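PDB 2IVF: ethylbenzene dehydrogenase beta-subunit from Aromatoleum aromaticum, which carries three 4Fe-4S clusters and one 3Fe-4S cluster in a ferredoxin-like fold and probably relays electrons between its partner subunits. Local coordinates for residues A225-R228 with V234-F237; T244-K249 with M329-S334; K122-A125 with N129-E132. All blocks are in the same frame, centred on the assembly; numbering follows the deposited sequence.

Contact 1 (A225-R228 with V234-F237); sequences ACNR and VRAF. With SF4 (iron/sulfur cluster), chain U; SF4 (iron/sulfur cluster), chain T.
The guanidinium group of Arg235 lies between two iron/sulfur clusters and is tied to Asn227, the residue after the cluster ligand Cys226. This is part of a 4Fe-4S dicluster domain of the ferredoxin type. Cys226 sits on the short helix 225-228 and binds the SF4 cluster of chain U. Arg235 starts the strand 235-239 and reaches back over that helix from the pocket of the SF4 cluster of chain T.

The side chain of Arg235 leaves the strand with CG beside the backbone N and bends at the second torsion (chi2 -69°). This takes its CB, CG and CD across the Asn227 side chain, past OD1. NH1 then gives a hydrogen bond to Asn227 OD1 at 2.9 Å. The bond is moderately bent, 153° at the hydrogen, and the donor is tilted from the carbonyl plane. The amide and guanidinium planes stand 80° apart. Cys226 O lies over one guanidinium face, 3.6 Å above its plane. This carbonyl oxygen is buried and has no hydrogen-bond partner in the model, but the positive charge beneath it probably eases its burial. At the edge of the guanidinium, Arg235 NE comes within 3.3 Å of S4 of the chain T cluster. Arg235 NH2 has a second hydrogen bond, to Asn54, which limits rotation of the group. A cation placed here could tune the electrostatics of both clusters.

The other branch of the Asn227 amide faces the strand further along. Its ND2 approaches Phe237 obliquely, 3.4 Å from CD1. The same nitrogen is hydrogen-bonded to Thr21 on the neighbouring strand 19-24, so Asn227 links the helix to the sheet.

Cys226 SG lies 3.6 Å from Arg235 NH1. The same sulfur binds iron FE3 of the chain U cluster at 2.3 Å.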
loop_
_atom_site.group_PDB
_atom_site.type_symbol
_atom_site.label_atom_id
_atom_site.label_comp_id
_atom_site.label_asym_id
_atom_site.label_seq_id
_atom_site.Cartn_x
_atom_site.Cartn_y
_atom_site.Cartn_z
ATOM N N ALA B 225 1.884 11.076 16.663
ATOM C CA ALA B 225 1.144 10.594 15.501
ATOM C C ALA B 225 1.704 9.257 14.966
ATOM O O ALA B 225 0.953 8.369 14.492
ATOM C CB ALA B 225 1.166 11.675 14.399
ATOM N N CYS B 226 3.020 9.118 14.972
ATOM C CA CYS B 226 3.630 7.906 14.395
ATOM C C CYS B 226 3.327 6.667 15.221
ATOM O O CYS B 226 3.269 5.555 14.694
ATOM C CB CYS B 226 5.121 8.118 14.135
ATOM S SG CYS B 226 6.022 8.474 15.639
ATOM N N ASN B 227 3.148 6.872 16.529
ATOM C CA ASN B 227 2.690 5.834 17.413
ATOM C C ASN B 227 1.190 5.585 17.307
ATOM O O ASN B 227 0.764 4.453 17.255
ATOM C CB ASN B 227 3.065 6.174 18.842
ATOM C CG ASN B 227 4.514 5.959 19.135
ATOM O OD1 ASN B 227 5.224 5.240 18.397
ATOM N ND2 ASN B 227 4.970 6.513 20.268
ATOM N N ARG B 228 0.391 6.657 17.313
ATOM C CA ARG B 228 -1.030 6.523 17.357
ATOM C C ARG B 228 -1.534 5.937 16.038
ATOM O O ARG B 228 -2.381 5.078 16.066
ATOM C CB ARG B 228 -1.739 7.845 17.611
ATOM C CG ARG B 228 -3.237 7.661 17.859
ATOM C CD ARG B 228 -3.941 9.002 18.168
ATOM N NE ARG B 228 -5.389 8.764 18.287
ATOM C CZ ARG B 228 -6.187 8.571 17.244
ATOM N NH1 ARG B 228 -5.707 8.660 16.010
ATOM N NH2 ARG B 228 -7.459 8.273 17.437
ATOM N N VAL B 234 2.040 -1.796 16.670
ATOM C CA VAL B 234 3.442 -2.104 16.937
ATOM C C VAL B 234 4.014 -1.251 18.046
ATOM O O VAL B 234 5.023 -1.595 18.655
ATOM C CB VAL B 234 4.156 -1.776 15.603
ATOM C CG1 VAL B 234 5.599 -1.493 15.716
ATOM C CG2 VAL B 234 3.726 -2.795 14.571
ATOM N N ARG B 235 3.384 -0.105 18.262
ATOM C CA ARG B 235 3.979 0.992 18.979
ATOM C C ARG B 235 3.362 1.138 20.367
ATOM O O ARG B 235 2.160 1.104 20.512
ATOM C CB ARG B 235 3.694 2.276 18.236
ATOM C CG ARG B 235 4.169 2.379 16.809
ATOM C CD ARG B 235 5.612 2.445 16.752
ATOM N NE ARG B 235 6.052 2.799 15.419
ATOM C CZ ARG B 235 6.560 3.984 15.059
ATOM N NH1 ARG B 235 6.683 4.983 15.906
ATOM N NH2 ARG B 235 6.960 4.156 13.812
ATOM N N ALA B 236 4.180 1.295 21.383
ATOM C CA ALA B 236 3.703 1.734 22.667
ATOM C C ALA B 236 4.466 2.975 23.087
ATOM O O ALA B 236 5.595 3.224 22.652
ATOM C CB ALA B 236 3.855 0.593 23.736
ATOM N N PHE B 237 3.840 3.746 23.964
ATOM C CA PHE B 237 4.313 5.070 24.244
ATOM C C PHE B 237 4.007 5.384 25.694
ATOM O O PHE B 237 2.964 4.995 26.222
ATOM C CB PHE B 237 3.564 6.095 23.380
ATOM C CG PHE B 237 4.032 7.517 23.587
ATOM C CD1 PHE B 237 5.332 7.864 23.326
ATOM C CD2 PHE B 237 3.156 8.516 24.031
ATOM C CE1 PHE B 237 5.765 9.193 23.507
ATOM C CE2 PHE B 237 3.577 9.831 24.191
ATOM C CZ PHE B 237 4.864 10.169 23.946
HETATM FE FE1 SF4 U . 8.475 12.517 16.049
HETATM FE FE2 SF4 U . 7.148 12.770 13.796
HETATM FE FE3 SF4 U . 6.685 10.647 15.379
HETATM FE FE4 SF4 U . 5.772 13.055 16.161
HETATM S S1 SF4 U . 5.075 11.867 14.326
HETATM S S2 SF4 U . 6.945 11.599 17.461
HETATM S S3 SF4 U . 7.435 14.463 15.337
HETATM S S4 SF4 U . 8.660 11.169 14.232
HETATM FE FE1 SF4 T . 5.556 -0.551 11.030
HETATM FE FE2 SF4 T . 5.133 2.152 10.857
HETATM FE FE3 SF4 T . 3.473 0.553 12.244
HETATM FE FE4 SF4 T . 3.390 0.399 9.547
HETATM S S1 SF4 T . 2.852 2.201 10.789
HETATM S S2 SF4 T . 3.397 -1.343 11.036
HETATM S S3 SF4 T . 5.611 0.727 9.123
HETATM S S4 SF4 T . 5.703 0.965 12.713
#

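Contact 2 (T244-K249 with M329-S334); sequences TSHVHK and MDLLIS
Leu331 puts a methyl group over the imidazole of His246. This is a CH-pi contact: CD2 stands 3.7 Å from the ring centroid, 18° off the ring normal, and is shifted toward the rim on the CE1 and ND1 side. His246 CG sits beside the backbone N (chi1 -73°), which turns the imidazole toward Leu331 and Ser334.

The other apolar contact is made by the second branch of the same leucine. Leu331 CD1 touches Lys249 CB at 3.6 Å, one turn further along helix 246-253. The two side chains cross at about a right angle. The lysine chain is extended beyond CG and runs back toward the start of its own helix, where NZ makes a weak hydrogen bond to Thr244 O.

The polar contacts gather at the ring edge. His246 NE2 gives a weak hydrogen bond to Ser334 OG at 3.1 Å, with the oxygen near the ring plane but an N-H angle of only 122°. Ser334, which leaves helical geometry with a positive phi, in turn donates from OG to Leu331 O at 2.6 Å. The serine therefore joins the ring to the last turn of helix 327-333.

A capping bond closes the start of helix 246-253: Ser245 is the N-cap, and its OG accepts from His248 N at 3.0 Å.

The pairing is a helix-helix contact in which the N-terminal turn of helix 246-253 meets the C-terminal end of helix 327-333.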
loop_
_atom_site.group_PDB
_atom_site.type_symbol
_atom_site.label_atom_id
_atom_site.label_comp_id
_atom_site.label_asym_id
_atom_site.label_seq_id
_atom_site.Cartn_x
_atom_site.Cartn_y
_atom_site.Cartn_z
ATOM N N THR B 244 2.816 1.429 35.454
ATOM C CA THR B 244 1.639 0.836 34.865
ATOM C C THR B 244 1.650 0.810 33.357
ATOM O O THR B 244 0.760 0.249 32.752
ATOM C CB THR B 244 0.377 1.552 35.388
ATOM O OG1 THR B 244 0.292 2.885 34.862
ATOM C CG2 THR B 244 0.469 1.623 36.912
ATOM N N SER B 245 2.664 1.383 32.715
ATOM C CA SER B 245 2.628 1.554 31.270
ATOM C C SER B 245 3.186 0.333 30.574
ATOM O O SER B 245 4.069 -0.339 31.129
ATOM C CB SER B 245 3.452 2.784 30.856
ATOM O OG SER B 245 4.843 2.686 31.173
ATOM N N HIS B 246 2.716 0.070 29.360
ATOM C CA HIS B 246 3.385 -0.867 28.476
ATOM C C HIS B 246 4.863 -0.614 28.328
ATOM O O HIS B 246 5.666 -1.549 28.379
ATOM C CB HIS B 246 2.747 -0.894 27.081
ATOM C CG HIS B 246 1.424 -1.571 27.070
ATOM N ND1 HIS B 246 0.631 -1.602 28.190
ATOM C CD2 HIS B 246 0.747 -2.229 26.098
ATOM C CE1 HIS B 246 -0.465 -2.294 27.926
ATOM N NE2 HIS B 246 -0.420 -2.686 26.670
ATOM N N VAL B 247 5.253 0.641 28.138
ATOM C CA VAL B 247 6.668 0.890 27.879
ATOM C C VAL B 247 7.511 0.494 29.102
ATOM O O VAL B 247 8.536 -0.130 28.967
ATOM C CB VAL B 247 6.958 2.338 27.369
ATOM C CG1 VAL B 247 6.312 2.554 26.003
ATOM C CG2 VAL B 247 6.498 3.393 28.352
ATOM N N HIS B 248 7.086 0.851 30.291
ATOM C CA HIS B 248 7.837 0.450 31.458
ATOM C C HIS B 248 7.924 -1.061 31.581
ATOM O O HIS B 248 9.003 -1.611 31.850
ATOM C CB HIS B 248 7.211 0.977 32.728
ATOM C CG HIS B 248 7.997 0.591 33.918
ATOM N ND1 HIS B 248 9.048 1.346 34.374
ATOM C CD2 HIS B 248 7.923 -0.495 34.718
ATOM C CE1 HIS B 248 9.570 0.756 35.438
ATOM N NE2 HIS B 248 8.912 -0.369 35.656
ATOM N N LYS B 249 6.802 -1.741 31.322
ATOM C CA LYS B 249 6.728 -3.210 31.463
ATOM C C LYS B 249 7.591 -3.970 30.462
ATOM O O LYS B 249 8.194 -4.991 30.790
ATOM C CB LYS B 249 5.277 -3.665 31.382
ATOM C CG LYS B 249 4.505 -3.307 32.633
ATOM C CD LYS B 249 3.017 -3.591 32.466
ATOM C CE LYS B 249 2.189 -3.036 33.658
ATOM N NZ LYS B 249 0.772 -3.136 33.319
ATOM N N MET B 329 2.798 -11.644 26.552
ATOM C CA MET B 329 1.998 -11.748 25.359
ATOM C C MET B 329 0.775 -10.847 25.410
ATOM O O MET B 329 0.391 -10.329 24.401
ATOM C CB MET B 329 1.658 -13.183 25.050
ATOM C CG MET B 329 2.938 -13.996 24.801
ATOM S SD MET B 329 3.675 -13.597 23.194
ATOM C CE MET B 329 5.406 -13.299 23.608
ATOM N N ASP B 330 0.195 -10.664 26.581
ATOM C CA ASP B 330 -0.951 -9.773 26.721
ATOM C C ASP B 330 -0.550 -8.351 26.340
ATOM O O ASP B 330 -1.278 -7.641 25.630
ATOM C CB ASP B 330 -1.432 -9.776 28.168
ATOM C CG ASP B 330 -2.197 -11.037 28.568
ATOM O OD1 ASP B 330 -2.660 -11.811 27.725
ATOM O OD2 ASP B 330 -2.399 -11.222 29.786
ATOM N N LEU B 331 0.633 -7.941 26.810
ATOM C CA LEU B 331 1.201 -6.615 26.550
ATOM C C LEU B 331 1.512 -6.440 25.080
ATOM O O LEU B 331 1.254 -5.386 24.507
ATOM C CB LEU B 331 2.465 -6.389 27.374
ATOM C CG LEU B 331 2.272 -6.262 28.869
ATOM C CD1 LEU B 331 3.631 -6.254 29.565
ATOM C CD2 LEU B 331 1.462 -4.995 29.165
ATOM N N LEU B 332 2.068 -7.478 24.451
ATOM C CA LEU B 332 2.536 -7.320 23.127
ATOM C C LEU B 332 1.361 -7.402 22.147
ATOM O O LEU B 332 1.407 -6.816 21.099
ATOM C CB LEU B 332 3.597 -8.367 22.775
ATOM C CG LEU B 332 4.942 -8.258 23.467
ATOM C CD1 LEU B 332 5.835 -9.481 23.062
ATOM C CD2 LEU B 332 5.682 -6.911 23.233
ATOM N N ILE B 333 0.320 -8.135 22.507
ATOM C CA ILE B 333 -0.877 -8.211 21.707
ATOM C C ILE B 333 -1.681 -6.926 21.895
ATOM O O ILE B 333 -2.129 -6.358 20.909
ATOM C CB ILE B 333 -1.733 -9.428 22.126
ATOM C CG1 ILE B 333 -1.070 -10.698 21.616
ATOM C CG2 ILE B 333 -3.208 -9.291 21.688
ATOM C CD1 ILE B 333 -1.544 -11.947 22.232
ATOM N N SER B 334 -1.913 -6.557 23.149
ATOM C CA SER B 334 -2.745 -5.393 23.548
ATOM C C SER B 334 -4.122 -5.391 22.964
ATOM O O SER B 334 -4.398 -4.692 21.999
ATOM C CB SER B 334 -2.089 -4.061 23.208
ATOM O OG SER B 334 -0.857 -4.016 23.855
#

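Contact 3 (K122-A125 with N129-E132); sequences KDPA and NWDE
Trp130 lays one face of its indole under the carbonyl group of Ala125. The residue belongs to a type I beta turn, Asn129 to Glu132, closed by the backbone bond from Glu132 N to Asn129 O at 3.2 Å. The turn and the segment 122-125 lie in one long loop between helix 99-104 and strand 136-138. The chain runs on without regular helix or strand, and the indole reaches back to the earlier segment.

Trp130 CG is anti to the backbone N (chi1 -175°), and the indole extends from the turn toward the earlier segment. Ala125 O stands 3.4 Å above the ring plane, shifted toward the rim. Its neighbours in the indole are NE1 and CE2, and it is 3.6 Å from CE2. No hydrogen bond joins the two segments. The oxygen sits over the ring rather than at the N-H edge. Ala125 meets the indole through its main chain, while its methyl group points away.

The far end of the six-membered ring meets Pro124. The approach of the proline carbonyl is oblique. The proline ring adds a looser apolar contact, with CB 4.3 Å from Trp130 CZ3.

Other groups place the indole at a subunit interface. Trp126 meets it at about 35°, and Arg869 of the alpha-subunit makes a cation-pi contact with it. The backbone oxygen of Trp130 accepts hydrogen bonds from Arg869 and Arg906 of that subunit, and Glu132 forms a salt bridge with its Arg851.

At the tip of the indole, Trp130 CH2 lies 3.5 Å from Pro124 O.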
loop_
_atom_site.group_PDB
_atom_site.type_symbol
_atom_site.label_atom_id
_atom_site.label_comp_id
_atom_site.label_asym_id
_atom_site.label_seq_id
_atom_site.Cartn_x
_atom_site.Cartn_y
_atom_site.Cartn_z
ATOM N N LYS B 122 18.284 15.019 -12.234
ATOM C CA LYS B 122 18.235 13.876 -13.152
ATOM C C LYS B 122 17.487 12.715 -12.527
ATOM O O LYS B 122 17.061 12.808 -11.374
ATOM C CB LYS B 122 19.651 13.430 -13.471
ATOM C CG LYS B 122 20.560 14.588 -13.873
ATOM C CD LYS B 122 21.941 14.067 -14.222
ATOM C CE LYS B 122 23.017 15.147 -14.176
ATOM N NZ LYS B 122 22.415 16.486 -13.973
ATOM N N ASP B 123 17.383 11.604 -13.241
ATOM C CA ASP B 123 16.759 10.431 -12.658
ATOM C C ASP B 123 17.529 9.987 -11.427
ATOM O O ASP B 123 18.768 9.942 -11.444
ATOM C CB ASP B 123 16.723 9.232 -13.573
ATOM C CG ASP B 123 16.050 9.501 -14.897
ATOM O OD1 ASP B 123 15.261 10.465 -15.043
ATOM O OD2 ASP B 123 16.332 8.708 -15.791
ATOM N N PRO B 124 16.790 9.592 -10.390
ATOM C CA PRO B 124 17.405 9.213 -9.128
ATOM C C PRO B 124 18.009 7.837 -9.224
ATOM O O PRO B 124 17.495 6.983 -9.933
ATOM C CB PRO B 124 16.237 9.221 -8.151
ATOM C CG PRO B 124 14.998 8.974 -8.978
ATOM C CD PRO B 124 15.314 9.522 -10.357
ATOM N N ALA B 125 19.117 7.634 -8.536
ATOM C CA ALA B 125 19.682 6.310 -8.398
ATOM C C ALA B 125 19.608 5.876 -6.938
ATOM O O ALA B 125 20.159 4.825 -6.542
ATOM C CB ALA B 125 21.151 6.315 -8.928
ATOM N N ASN B 129 13.828 4.866 1.132
ATOM C CA ASN B 129 13.281 3.521 1.079
ATOM C C ASN B 129 13.549 2.838 -0.261
ATOM O O ASN B 129 12.792 1.989 -0.718
ATOM C CB ASN B 129 11.771 3.557 1.378
ATOM C CG ASN B 129 11.238 2.211 1.775
ATOM O OD1 ASN B 129 11.991 1.398 2.312
ATOM N ND2 ASN B 129 9.961 1.935 1.485
ATOM N N TRP B 130 14.669 3.203 -0.871
ATOM C CA TRP B 130 15.014 2.700 -2.223
ATOM C C TRP B 130 15.268 1.195 -2.151
ATOM O O TRP B 130 14.973 0.458 -3.126
ATOM C CB TRP B 130 16.279 3.400 -2.691
ATOM C CG TRP B 130 16.699 3.100 -4.060
ATOM C CD1 TRP B 130 17.568 2.159 -4.460
ATOM C CD2 TRP B 130 16.301 3.820 -5.238
ATOM N NE1 TRP B 130 17.729 2.230 -5.824
ATOM C CE2 TRP B 130 16.950 3.233 -6.319
ATOM C CE3 TRP B 130 15.446 4.901 -5.466
ATOM C CZ2 TRP B 130 16.791 3.692 -7.639
ATOM C CZ3 TRP B 130 15.216 5.305 -6.788
ATOM C CH2 TRP B 130 15.905 4.722 -7.846
ATOM N N ASP B 131 15.836 0.761 -1.026
ATOM C CA ASP B 131 16.190 -0.660 -0.831
ATOM C C ASP B 131 15.113 -1.474 -0.122
ATOM O O ASP B 131 15.368 -2.543 0.468
ATOM C CB ASP B 131 17.598 -0.871 -0.231
ATOM C CG ASP B 131 17.791 -0.246 1.140
ATOM O OD1 ASP B 131 16.873 0.405 1.686
ATOM O OD2 ASP B 131 18.914 -0.442 1.650
ATOM N N GLU B 132 13.892 -0.990 -0.294
ATOM C CA GLU B 132 12.713 -1.648 0.182
ATOM C C GLU B 132 12.655 -3.117 -0.231
ATOM O O GLU B 132 12.850 -3.448 -1.400
ATOM C CB GLU B 132 11.478 -0.904 -0.314
ATOM C CG GLU B 132 10.163 -1.345 0.326
ATOM C CD GLU B 132 9.005 -0.511 -0.132
ATOM O OE1 GLU B 132 9.040 -0.037 -1.290
ATOM O OE2 GLU B 132 8.051 -0.369 0.644
#

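In the fold
Contacts 1 and 2 touch, with centres about 13 Å apart. Strand 235-239 is followed in the chain by helix 246-253, and Val247 packs on the backbone of Ala236 and Phe237. Contact 1 is fully buried beside the clusters and relies on charge, an amide and metal binding. Contact 2 is only partly buried and joins two helix ends by methyl-to-ring packing and weak polar bonds. Contact 3 lies on the opposite side of the chain's centre, about 28 Å from contact 1 and about 37 Å from contact 2 between centres. It is mostly buried, though Ala125 is exposed, where the alpha-subunit covers the loop. It has no helix or strand and pairs carbonyls with an indole.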